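Local coordinates for protein induced by osmotic stress (Scheffersomyces stipitis, PDB 5YWN), which probably reduces ketones, haloketones among them, to alcohols with NADPH, as an extended short-chain dehydrogenase/reductase of the dihydroflavonol-4-reductase subfamily, at residues 98-103 against 167-172; 78-83 against 121-126; 277-282 against 325-330. The protein carries 1 engineered substitution. All coordinates share one frame; numbering follows the deposited sequence.

Contacts 1 and 2 form one continuous region beside the NADP: their centres are 9 Å apart, and each includes residues that touch the cofactor. Contact 2 pairs two neighbouring strands of the Rossmann sheet, and contact 1 packs two of the helices that lie against it. They meet where Glu171 OE1 lies 2.8 Å from Ser124 OG and Lys167 NZ lies 2.9 Å from Thr123 O, both probable hydrogen bonds. Contact 3 is remote, its centre 37 Å from that of contact 1 and 30 Å from that of contact 2. It joins helix 318-332 to the end of helix 268-278 and holds no NADP-binding residue, the side chain of Ile326 lying about 11 Å from that of the NADP-binding Tyr13.

Contact 1 of 3, residues 98-103 against 167-172. With NAP (NADP nicotinamide-adenine-dinucleotide phosphate), chain B.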
loop_
_atom_site.group_PDB
_atom_site.type_symbol
_atom_site.label_atom_id
_atom_site.label_comp_id
_atom_site.label_asym_id
_atom_site.label_seq_id
_atom_site.Cartn_x
_atom_site.Cartn_y
_atom_site.Cartn_z
ATOM N N PRO A 98 8.689 2.463 14.315
ATOM C CA PRO A 98 9.225 2.209 12.984
ATOM C C PRO A 98 8.533 3.004 11.907
ATOM O O PRO A 98 9.206 3.419 11.057
ATOM C CB PRO A 98 8.970 0.747 12.785
ATOM C CG PRO A 98 8.967 0.197 14.111
ATOM C CD PRO A 98 8.292 1.217 14.946
ATOM N N ALA A 99 7.234 3.164 11.953
ATOM C CA ALA A 99 6.612 4.001 11.002
ATOM C C ALA A 99 7.000 5.471 11.134
ATOM O O ALA A 99 7.384 6.065 10.200
ATOM C CB ALA A 99 5.124 3.855 11.118
ATOM N N ILE A 100 6.844 6.033 12.317
ATOM C CA ILE A 100 7.075 7.429 12.524
ATOM C C ILE A 100 8.551 7.864 12.499
ATOM O O ILE A 100 8.910 8.704 11.775
ATOM C CB ILE A 100 6.435 7.879 13.847
ATOM C CG1 ILE A 100 4.932 7.654 13.841
ATOM C CG2 ILE A 100 6.728 9.330 14.129
ATOM C CD1 ILE A 100 4.341 7.739 15.199
ATOM N N ASN A 101 9.363 7.260 13.319
ATOM C CA ASN A 101 10.777 7.476 13.287
ATOM C C ASN A 101 11.439 7.024 11.997
ATOM O O ASN A 101 12.202 7.722 11.453
ATOM C CB ASN A 101 11.447 6.881 14.498
ATOM C CG ASN A 101 11.294 7.748 15.727
ATOM O OD1 ASN A 101 10.589 8.709 15.730
ATOM N ND2 ASN A 101 11.941 7.384 16.750
ATOM N N GLY A 102 11.045 5.884 11.500
ATOM C CA GLY A 102 11.568 5.407 10.262
ATOM C C GLY A 102 11.298 6.405 9.144
ATOM O O GLY A 102 12.159 6.657 8.374
ATOM N N THR A 103 10.111 6.960 9.095
ATOM C CA THR A 103 9.795 7.965 8.126
ATOM C C THR A 103 10.593 9.293 8.294
ATOM O O THR A 103 11.139 9.765 7.392
ATOM C CB THR A 103 8.273 8.192 7.997
ATOM O OG1 THR A 103 7.638 7.021 7.510
ATOM C CG2 THR A 103 7.985 9.285 7.135
ATOM N N LYS A 167 0.226 5.356 10.711
ATOM C CA LYS A 167 0.059 6.028 9.463
ATOM C C LYS A 167 -0.208 7.535 9.554
ATOM O O LYS A 167 0.413 8.286 8.910
ATOM C CB LYS A 167 -0.940 5.291 8.570
ATOM C CG LYS A 167 -0.756 3.819 8.422
ATOM C CD LYS A 167 0.563 3.420 7.843
ATOM C CE LYS A 167 0.814 4.085 6.547
ATOM N NZ LYS A 167 1.985 3.550 5.855
ATOM N N GLN A 168 -1.107 7.929 10.426
ATOM C CA GLN A 168 -1.424 9.296 10.599
ATOM C C GLN A 168 -0.212 10.103 11.033
ATOM O O GLN A 168 0.035 11.075 10.474
ATOM C CB GLN A 168 -2.502 9.435 11.667
ATOM C CG GLN A 168 -2.980 10.841 11.925
ATOM C CD GLN A 168 -3.561 11.090 13.313
ATOM O OE1 GLN A 168 -3.504 12.177 13.801
ATOM N NE2 GLN A 168 -4.133 10.086 13.912
ATOM N N PHE A 169 0.494 9.648 12.041
ATOM C CA PHE A 169 1.673 10.312 12.560
ATOM C C PHE A 169 2.915 10.363 11.657
ATOM O O PHE A 169 3.527 11.347 11.551
ATOM C CB PHE A 169 1.956 9.934 14.011
ATOM C CG PHE A 169 0.824 10.268 14.915
ATOM C CD1 PHE A 169 0.527 11.548 15.197
ATOM C CD2 PHE A 169 -0.000 9.308 15.370
ATOM C CE1 PHE A 169 -0.566 11.868 15.966
ATOM C CE2 PHE A 169 -1.096 9.611 16.126
ATOM C CZ PHE A 169 -1.377 10.888 16.422
ATOM N N ALA A 170 3.189 9.281 10.990
ATOM C CA ALA A 170 4.218 9.279 10.005
ATOM C C ALA A 170 3.926 10.247 8.881
ATOM O O ALA A 170 4.746 11.001 8.589
ATOM C CB ALA A 170 4.446 7.910 9.481
ATOM N N GLU A 171 2.721 10.253 8.340
ATOM C CA GLU A 171 2.349 11.182 7.295
ATOM C C GLU A 171 2.408 12.656 7.712
ATOM O O GLU A 171 2.935 13.442 7.014
ATOM C CB GLU A 171 1.010 10.855 6.634
ATOM C CG GLU A 171 0.800 11.567 5.297
ATOM C CD GLU A 171 -0.610 11.633 4.735
ATOM O OE1 GLU A 171 -1.432 10.805 5.002
ATOM O OE2 GLU A 171 -0.851 12.563 4.005
ATOM N N ARG A 172 1.916 12.957 8.896
ATOM C CA ARG A 172 2.020 14.273 9.464
ATOM C C ARG A 172 3.505 14.673 9.610
ATOM O O ARG A 172 3.864 15.725 9.295
ATOM C CB ARG A 172 1.323 14.339 10.800
ATOM C CG ARG A 172 -0.189 14.431 10.791
ATOM C CD ARG A 172 -0.693 14.528 12.210
ATOM N NE ARG A 172 -2.106 14.364 12.411
ATOM C CZ ARG A 172 -3.018 15.266 12.138
ATOM N NH1 ARG A 172 -4.267 15.020 12.381
ATOM N NH2 ARG A 172 -2.694 16.407 11.642
HETATM P PA NAP B . 3.187 -5.897 3.439
HETATM O O1A NAP B . 2.877 -6.719 2.211
HETATM O O2A NAP B . 3.407 -6.580 4.767
HETATM O O5B NAP B . 4.475 -4.984 3.122
HETATM C C5B NAP B . 5.262 -4.450 4.184
HETATM C C4B NAP B . 6.737 -4.494 3.803
HETATM O O4B NAP B . 7.469 -3.527 4.564
HETATM C C3B NAP B . 7.345 -5.860 4.079
HETATM O O3B NAP B . 7.827 -6.455 2.870
HETATM C C2B NAP B . 8.483 -5.631 5.055
HETATM O O2B NAP B . 9.720 -6.070 4.500
HETATM C C1B NAP B . 8.515 -4.135 5.328
HETATM N N9A NAP B . 8.305 -3.876 6.774
HETATM C C8A NAP B . 7.180 -4.145 7.465
HETATM N N7A NAP B . 7.321 -3.786 8.767
HETATM C C5A NAP B . 8.557 -3.277 8.923
HETATM C C6A NAP B . 9.350 -2.712 10.039
HETATM N N6A NAP B . 8.833 -2.618 11.289
HETATM N N1A NAP B . 10.606 -2.295 9.769
HETATM C C2A NAP B . 11.140 -2.379 8.535
HETATM N N3A NAP B . 10.472 -2.883 7.482
HETATM C C4A NAP B . 9.203 -3.339 7.606
HETATM O O3 NAP B . 2.018 -4.804 3.621
HETATM P PN NAP B . 1.266 -4.190 2.337
HETATM O O1N NAP B . -0.194 -4.564 2.421
HETATM O O2N NAP B . 2.066 -4.545 1.106
HETATM O O5D NAP B . 1.395 -2.603 2.580
HETATM C C5D NAP B . 2.343 -1.833 1.844
HETATM C C4D NAP B . 2.296 -0.380 2.300
HETATM O O4D NAP B . 1.122 0.260 1.790
HETATM C C3D NAP B . 2.266 -0.266 3.817
HETATM O O3D NAP B . 3.436 0.402 4.298
HETATM C C2D NAP B . 1.019 0.524 4.159
HETATM O O2D NAP B . 1.352 1.709 4.888
HETATM C C1D NAP B . 0.359 0.874 2.834
HETATM N N1N NAP B . -1.023 0.386 2.814
HETATM C C2N NAP B . -1.289 -0.836 2.334
HETATM C C3N NAP B . -2.593 -1.319 2.307
HETATM C C7N NAP B . -2.882 -2.688 1.767
HETATM O O7N NAP B . -3.972 -3.194 1.974
HETATM N N7N NAP B . -1.935 -3.318 1.072
HETATM C C4N NAP B . -3.624 -0.522 2.782
HETATM C C5N NAP B . -3.323 0.739 3.275
HETATM C C6N NAP B . -2.002 1.173 3.279
HETATM P P2B NAP B . 10.229 -7.579 4.730
HETATM O O1X NAP B . 11.733 -7.476 4.630
HETATM O O2X NAP B . 9.719 -7.930 6.107
HETATM O O3X NAP B . 9.582 -8.356 3.609
#
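Ala170 turns its methyl toward the helix of residues 98-103, Ala170 CB lying 3.5 Å from Ala99 O and 3.9 Å from Thr103 OG1. The helices run nearly parallel, with axes 8.1 Å apart at an angle of 11°. The CA atoms of Ile100 and Ala170 are separated by 4.2 Å, and the small Ala99 and Ala170 at the point of approach are consistent with this close spacing. Ile100 and Phe169 lie alongside each other and point the same way. With its CG1 anti to the carbonyl carbon (chi1 -61°), Ile100 brings CD1 to 3.5 Å from Phe169 CB; the contact is with the root of that side chain, while the ring leads away. Thr103 OG1 donates to Ala99 O one turn back over 2.9 Å, and the same oxygen also accepts from Thr103 N. Beyond the interface His79 NE2 is a second hydrogen-bond partner of this hydroxyl. Helix 91-113 thus packs against helix 159-181 on one side of the Rossmann sheet, the latter carrying the NADP-binding Tyr163 and Lys167. With no hydrogen bond crossing between the segments, the contact rests on apolar packing and close backbone approach, and the hydroxyl of Thr103 is satisfied by its own helix and by the sheet.

Contact 2 of 3, residues 78-83 against 121-126. With NAP (NADP nicotinamide-adenine-dinucleotide phosphate), chain B.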
loop_
_atom_site.group_PDB
_atom_site.type_symbol
_atom_site.label_atom_id
_atom_site.label_comp_id
_atom_site.label_asym_id
_atom_site.label_seq_id
_atom_site.Cartn_x
_atom_site.Cartn_y
_atom_site.Cartn_z
ATOM N N LEU A 78 10.619 6.259 -3.173
ATOM C CA LEU A 78 9.327 5.813 -2.738
ATOM C C LEU A 78 9.444 5.048 -1.417
ATOM O O LEU A 78 9.941 3.949 -1.366
ATOM C CB LEU A 78 8.686 5.008 -3.813
ATOM C CG LEU A 78 8.863 5.494 -5.245
ATOM C CD1 LEU A 78 8.310 4.558 -6.264
ATOM C CD2 LEU A 78 8.258 6.845 -5.424
ATOM N N HIS A 79 8.984 5.678 -0.361
ATOM C CA HIS A 79 8.972 5.097 0.952
ATOM C C HIS A 79 7.677 4.332 1.227
ATOM O O HIS A 79 6.668 4.896 1.530
ATOM C CB HIS A 79 9.186 6.177 1.987
ATOM C CG HIS A 79 9.287 5.666 3.386
ATOM N ND1 HIS A 79 9.895 4.488 3.700
ATOM C CD2 HIS A 79 8.860 6.183 4.552
ATOM C CE1 HIS A 79 9.844 4.305 4.996
ATOM N NE2 HIS A 79 9.227 5.322 5.535
ATOM N N THR A 80 7.748 3.038 1.073
ATOM C CA THR A 80 6.598 2.174 1.237
ATOM C C THR A 80 6.618 1.233 2.453
ATOM O O THR A 80 5.616 0.787 2.881
ATOM C CB THR A 80 6.346 1.320 -0.025
ATOM O OG1 THR A 80 7.237 0.240 -0.050
ATOM C CG2 THR A 80 6.502 2.097 -1.298
ATOM N N ALA A 81 7.787 0.955 2.962
ATOM C CA ALA A 81 7.912 0.091 4.086
ATOM C C ALA A 81 7.272 0.642 5.350
ATOM O O ALA A 81 7.491 1.728 5.720
ATOM C CB ALA A 81 9.357 -0.255 4.330
ATOM N N SER A 82 6.445 -0.175 5.958
ATOM C CA SER A 82 5.804 0.089 7.204
ATOM C C SER A 82 5.381 -1.208 7.858
ATOM O O SER A 82 5.039 -2.126 7.195
ATOM C CB SER A 82 4.542 0.899 6.982
ATOM O OG SER A 82 4.439 1.915 7.876
ATOM N N PRO A 83 5.310 -1.235 9.172
ATOM C CA PRO A 83 4.729 -2.381 9.851
ATOM C C PRO A 83 3.280 -2.559 9.506
ATOM O O PRO A 83 2.514 -1.650 9.362
ATOM C CB PRO A 83 4.878 -2.056 11.299
ATOM C CG PRO A 83 5.802 -0.947 11.385
ATOM C CD PRO A 83 5.757 -0.232 10.106
ATOM N N VAL A 121 7.753 10.077 -2.502
ATOM C CA VAL A 121 6.394 9.649 -2.326
ATOM C C VAL A 121 6.311 8.805 -1.079
ATOM O O VAL A 121 7.011 7.848 -0.935
ATOM C CB VAL A 121 5.857 8.832 -3.509
ATOM C CG1 VAL A 121 4.410 8.496 -3.342
ATOM C CG2 VAL A 121 6.147 9.447 -4.816
ATOM N N TYR A 122 5.430 9.179 -0.189
ATOM C CA TYR A 122 5.196 8.396 0.972
ATOM C C TYR A 122 3.909 7.585 0.825
ATOM O O TYR A 122 2.905 8.112 0.512
ATOM C CB TYR A 122 5.128 9.265 2.203
ATOM C CG TYR A 122 4.765 8.509 3.423
ATOM C CD1 TYR A 122 5.616 7.573 3.934
ATOM C CD2 TYR A 122 3.553 8.669 4.018
ATOM C CE1 TYR A 122 5.307 6.857 5.029
ATOM C CE2 TYR A 122 3.223 7.957 5.114
ATOM C CZ TYR A 122 4.110 7.035 5.599
ATOM O OH TYR A 122 3.813 6.305 6.639
ATOM N N THR A 123 3.988 6.301 1.078
ATOM C CA THR A 123 2.833 5.447 1.024
ATOM C C THR A 123 2.082 5.533 2.386
ATOM O O THR A 123 2.457 4.971 3.327
ATOM C CB THR A 123 3.145 3.965 0.702
ATOM O OG1 THR A 123 3.977 3.829 -0.416
ATOM C CG2 THR A 123 1.864 3.159 0.513
ATOM N N SER A 124 1.013 6.278 2.392
ATOM C CA SER A 124 0.197 6.428 3.560
ATOM C C SER A 124 -0.958 5.435 3.486
ATOM O O SER A 124 -0.776 4.359 3.036
ATOM C CB SER A 124 -0.293 7.854 3.730
ATOM O OG SER A 124 -0.735 8.139 4.999
ATOM N N SER A 125 -2.102 5.827 4.011
ATOM C CA SER A 125 -3.297 5.039 4.026
ATOM C C SER A 125 -4.545 5.848 4.348
ATOM O O SER A 125 -4.474 6.850 4.966
ATOM C CB SER A 125 -3.163 3.898 5.019
ATOM O OG SER A 125 -4.337 3.222 5.190
ATOM N N VAL A 126 -5.691 5.291 4.038
ATOM C CA VAL A 126 -6.942 5.882 4.427
ATOM C C VAL A 126 -7.043 6.006 5.947
ATOM O O VAL A 126 -7.676 6.848 6.394
ATOM C CB VAL A 126 -8.171 5.140 3.873
ATOM C CG1 VAL A 126 -8.373 3.813 4.542
ATOM C CG2 VAL A 126 -9.388 6.027 3.906
HETATM P PA NAP B . 3.187 -5.897 3.439
HETATM O O1A NAP B . 2.877 -6.719 2.211
HETATM O O2A NAP B . 3.407 -6.580 4.767
HETATM O O5B NAP B . 4.475 -4.984 3.122
HETATM C C5B NAP B . 5.262 -4.450 4.184
HETATM C C4B NAP B . 6.737 -4.494 3.803
HETATM O O4B NAP B . 7.469 -3.527 4.564
HETATM C C3B NAP B . 7.345 -5.860 4.079
HETATM O O3B NAP B . 7.827 -6.455 2.870
HETATM C C2B NAP B . 8.483 -5.631 5.055
HETATM O O2B NAP B . 9.720 -6.070 4.500
HETATM C C1B NAP B . 8.515 -4.135 5.328
HETATM N N9A NAP B . 8.305 -3.876 6.774
HETATM C C8A NAP B . 7.180 -4.145 7.465
HETATM N N7A NAP B . 7.321 -3.786 8.767
HETATM C C5A NAP B . 8.557 -3.277 8.923
HETATM C C6A NAP B . 9.350 -2.712 10.039
HETATM N N6A NAP B . 8.833 -2.618 11.289
HETATM N N1A NAP B . 10.606 -2.295 9.769
HETATM C C2A NAP B . 11.140 -2.379 8.535
HETATM N N3A NAP B . 10.472 -2.883 7.482
HETATM C C4A NAP B . 9.203 -3.339 7.606
HETATM O O3 NAP B . 2.018 -4.804 3.621
HETATM P PN NAP B . 1.266 -4.190 2.337
HETATM O O1N NAP B . -0.194 -4.564 2.421
HETATM O O2N NAP B . 2.066 -4.545 1.106
HETATM O O5D NAP B . 1.395 -2.603 2.580
HETATM C C5D NAP B . 2.343 -1.833 1.844
HETATM C C4D NAP B . 2.296 -0.380 2.300
HETATM O O4D NAP B . 1.122 0.260 1.790
HETATM C C3D NAP B . 2.266 -0.266 3.817
HETATM O O3D NAP B . 3.436 0.402 4.298
HETATM C C2D NAP B . 1.019 0.524 4.159
HETATM O O2D NAP B . 1.352 1.709 4.888
HETATM C C1D NAP B . 0.359 0.874 2.834
HETATM N N1N NAP B . -1.023 0.386 2.814
HETATM C C2N NAP B . -1.289 -0.836 2.334
HETATM C C3N NAP B . -2.593 -1.319 2.307
HETATM C C7N NAP B . -2.882 -2.688 1.767
HETATM O O7N NAP B . -3.972 -3.194 1.974
HETATM N N7N NAP B . -1.935 -3.318 1.072
HETATM C C4N NAP B . -3.624 -0.522 2.782
HETATM C C5N NAP B . -3.323 0.739 3.275
HETATM C C6N NAP B . -2.002 1.173 3.279
HETATM P P2B NAP B . 10.229 -7.579 4.730
HETATM O O1X NAP B . 11.733 -7.476 4.630
HETATM O O2X NAP B . 9.719 -7.930 6.107
HETATM O O3X NAP B . 9.582 -8.356 3.609
#
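Leu78 and His79 pair in parallel with Val121 and Tyr122, and two hydrogen bonds join the strands: His79 N to Val121 O at 3.0 Å and Thr123 N to His79 O at 3.1 Å, the latter nearly straight at 171°. Leu78 and Val121 lie side by side on one face of the sheet, where Leu78 CD2 comes within 3.4 Å of Val121 CG2, tighter than usual van der Waals contact. On the other face His79 and Tyr122 also point the same way. Both have CG anti to the backbone N (chi1 -176° and 175°), which sets His79 CD2 at the edge of the tyrosine ring, 3.6 Å from Tyr122 CD1. His79 ND1 is hydrogen-bonded to Ser8 OG. Thr80 and Thr123 cross obliquely, Thr80 CG2 lying 3.2 Å from Thr123 OG1, which is hydrogen-bonded to His245. These strands are the ends of a beta-alpha-beta unit of the Rossmann fold, with helix 91-113 as the connection, and the chain leaving each strand's C-terminal end runs along NADP. Thr80 O accepts a 2.6 Å hydrogen bond from O3D of the nicotinamide ribose. Thr123 CG2 lies 3.3 Å from O4D of the same sugar. Farther along, Pro83 CG approaches the adenine amino nitrogen N6A to 3.5 Å; a glycine here would remove the pyrrolidine carbons beside N6A, probably leaving a gap next to the adenine amino group and the backbone after Ser82 freer to turn.

Contact 3 of 3, residues 277-282 against 325-330; sequences KNFPQL and SIKQVL
Phe279 lays one face of its ring against Ile326, whose CG2 stands 3.5 Å from the ring centroid and 20° off the normal, a CH-pi contact. The methyl is displaced toward the rim, and its nearest ring atoms include Phe279 CZ at 3.3 Å. Leu330, one helical turn on, crosses the ring obliquely and brings CD1 to 3.5 Å from Phe279 CD1. Lys327 contributes its aliphatic part, with CG lying in the ring plane at the edge, 4.0 Å from Phe279 CE1. Ile326, Lys327 and Leu330 thus present one side of helix 318-332 to a single aromatic group. Phe279 is the first residue beyond helix 268-278 to depart from helical torsions, and its CG lies anti to the carbonyl carbon (chi1 -49°), which carries the ring toward the neighbouring helix. The contact therefore packs within what is probably the C-terminal, substrate-binding part of an extended short-chain dehydrogenase/reductase, its nearest atoms about 18 Å from the strand pair 78-83 and 121-126. Leu282 N bonds to Phe279 O at 2.8 Å and closes a turn just after the ring. In the next shell, Val216 of helix 211-217 packs on Ile326, and Leu220 meets both Leu282 and Val329. Asn278 ND2 is hydrogen-bonded to Glu319 OE1, a polar tie between the same two helices.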
loop_
_atom_site.group_PDB
_atom_site.type_symbol
_atom_site.label_atom_id
_atom_site.label_comp_id
_atom_site.label_asym_id
_atom_site.label_seq_id
_atom_site.Cartn_x
_atom_site.Cartn_y
_atom_site.Cartn_z
ATOM N N LYS A 277 -19.517 -17.158 -9.788
ATOM C CA LYS A 277 -19.735 -16.990 -11.208
ATOM C C LYS A 277 -18.515 -17.254 -12.087
ATOM O O LYS A 277 -18.590 -17.924 -13.026
ATOM C CB LYS A 277 -20.257 -15.609 -11.483
ATOM C CG LYS A 277 -21.638 -15.330 -10.950
ATOM C CD LYS A 277 -22.037 -13.899 -11.214
ATOM C CE LYS A 277 -23.512 -13.655 -10.995
ATOM N NZ LYS A 277 -23.853 -13.674 -9.594
ATOM N N ASN A 278 -17.401 -16.685 -11.720
ATOM C CA ASN A 278 -16.122 -16.878 -12.342
ATOM C C ASN A 278 -15.432 -18.215 -12.234
ATOM O O ASN A 278 -14.784 -18.582 -13.115
ATOM C CB ASN A 278 -15.195 -15.712 -12.051
ATOM C CG ASN A 278 -15.688 -14.441 -12.660
ATOM O OD1 ASN A 278 -15.502 -14.205 -13.801
ATOM N ND2 ASN A 278 -16.371 -13.669 -11.896
ATOM N N PHE A 279 -15.592 -18.891 -11.118
ATOM C CA PHE A 279 -14.967 -20.161 -10.850
ATOM C C PHE A 279 -16.033 -21.181 -10.442
ATOM O O PHE A 279 -16.114 -21.657 -9.355
ATOM C CB PHE A 279 -13.855 -20.028 -9.836
ATOM C CG PHE A 279 -12.902 -18.940 -10.141
ATOM C CD1 PHE A 279 -11.833 -19.167 -10.931
ATOM C CD2 PHE A 279 -13.114 -17.676 -9.669
ATOM C CE1 PHE A 279 -10.965 -18.163 -11.235
ATOM C CE2 PHE A 279 -12.245 -16.664 -9.955
ATOM C CZ PHE A 279 -11.177 -16.905 -10.753
ATOM N N PRO A 280 -16.878 -21.514 -11.394
ATOM C CA PRO A 280 -18.044 -22.337 -11.154
ATOM C C PRO A 280 -17.740 -23.777 -10.748
ATOM O O PRO A 280 -18.575 -24.387 -10.208
ATOM C CB PRO A 280 -18.833 -22.232 -12.441
ATOM C CG PRO A 280 -17.864 -21.901 -13.462
ATOM C CD PRO A 280 -16.764 -21.156 -12.807
ATOM N N GLN A 281 -16.535 -24.242 -10.979
ATOM C CA GLN A 281 -16.056 -25.459 -10.421
ATOM C C GLN A 281 -15.935 -25.411 -8.924
ATOM O O GLN A 281 -15.897 -26.390 -8.332
ATOM C CB GLN A 281 -14.768 -25.944 -11.063
ATOM C CG GLN A 281 -13.499 -25.230 -10.673
ATOM C CD GLN A 281 -13.340 -23.918 -11.376
ATOM O OE1 GLN A 281 -14.278 -23.345 -11.789
ATOM N NE2 GLN A 281 -12.149 -23.450 -11.469
ATOM N N LEU A 282 -15.857 -24.237 -8.347
ATOM C CA LEU A 282 -15.783 -24.081 -6.900
ATOM C C LEU A 282 -17.130 -23.906 -6.197
ATOM O O LEU A 282 -17.210 -23.823 -4.992
ATOM C CB LEU A 282 -14.872 -22.933 -6.536
ATOM C CG LEU A 282 -13.479 -22.847 -7.103
ATOM C CD1 LEU A 282 -12.789 -21.578 -6.692
ATOM C CD2 LEU A 282 -12.654 -24.057 -6.780
ATOM N N SER A 325 -6.868 -11.987 -9.069
ATOM C CA SER A 325 -6.201 -12.473 -7.896
ATOM C C SER A 325 -6.379 -13.993 -7.707
ATOM O O SER A 325 -5.460 -14.686 -7.445
ATOM C CB SER A 325 -6.604 -11.649 -6.662
ATOM O OG SER A 325 -6.020 -12.099 -5.487
ATOM N N ILE A 326 -7.606 -14.459 -7.875
ATOM C CA ILE A 326 -7.949 -15.855 -7.797
ATOM C C ILE A 326 -7.349 -16.727 -8.884
ATOM O O ILE A 326 -6.902 -17.770 -8.600
ATOM C CB ILE A 326 -9.456 -16.058 -7.639
ATOM C CG1 ILE A 326 -9.874 -15.584 -6.268
ATOM C CG2 ILE A 326 -9.852 -17.511 -7.775
ATOM C CD1 ILE A 326 -11.187 -14.959 -6.242
ATOM N N LYS A 327 -7.338 -16.243 -10.106
ATOM C CA LYS A 327 -6.770 -16.969 -11.224
ATOM C C LYS A 327 -5.325 -17.251 -10.912
ATOM O O LYS A 327 -4.897 -18.319 -11.109
ATOM C CB LYS A 327 -6.827 -16.171 -12.499
ATOM C CG LYS A 327 -8.057 -16.412 -13.292
ATOM C CD LYS A 327 -8.127 -15.679 -14.622
ATOM C CE LYS A 327 -9.492 -15.855 -15.255
ATOM N NZ LYS A 327 -9.969 -14.689 -16.056
ATOM N N GLN A 328 -4.613 -16.284 -10.356
ATOM C CA GLN A 328 -3.250 -16.508 -9.988
ATOM C C GLN A 328 -3.052 -17.584 -8.942
ATOM O O GLN A 328 -2.191 -18.378 -9.076
ATOM C CB GLN A 328 -2.596 -15.235 -9.513
ATOM C CG GLN A 328 -1.133 -15.385 -9.199
ATOM C CD GLN A 328 -0.454 -14.085 -8.911
ATOM O OE1 GLN A 328 -0.866 -13.357 -8.066
ATOM N NE2 GLN A 328 0.604 -13.817 -9.622
ATOM N N VAL A 329 -3.841 -17.571 -7.898
ATOM C CA VAL A 329 -3.717 -18.544 -6.862
ATOM C C VAL A 329 -4.029 -19.951 -7.399
ATOM O O VAL A 329 -3.388 -20.876 -7.063
ATOM C CB VAL A 329 -4.560 -18.207 -5.625
ATOM C CG1 VAL A 329 -4.579 -19.385 -4.657
ATOM C CG2 VAL A 329 -4.037 -16.962 -4.957
ATOM N N LEU A 330 -5.015 -20.051 -8.244
ATOM C CA LEU A 330 -5.338 -21.317 -8.873
ATOM C C LEU A 330 -4.201 -21.812 -9.765
ATOM O O LEU A 330 -3.863 -22.944 -9.725
ATOM C CB LEU A 330 -6.642 -21.268 -9.626
ATOM C CG LEU A 330 -7.879 -21.008 -8.818
ATOM C CD1 LEU A 330 -9.119 -21.010 -9.626
ATOM C CD2 LEU A 330 -8.014 -21.944 -7.682
#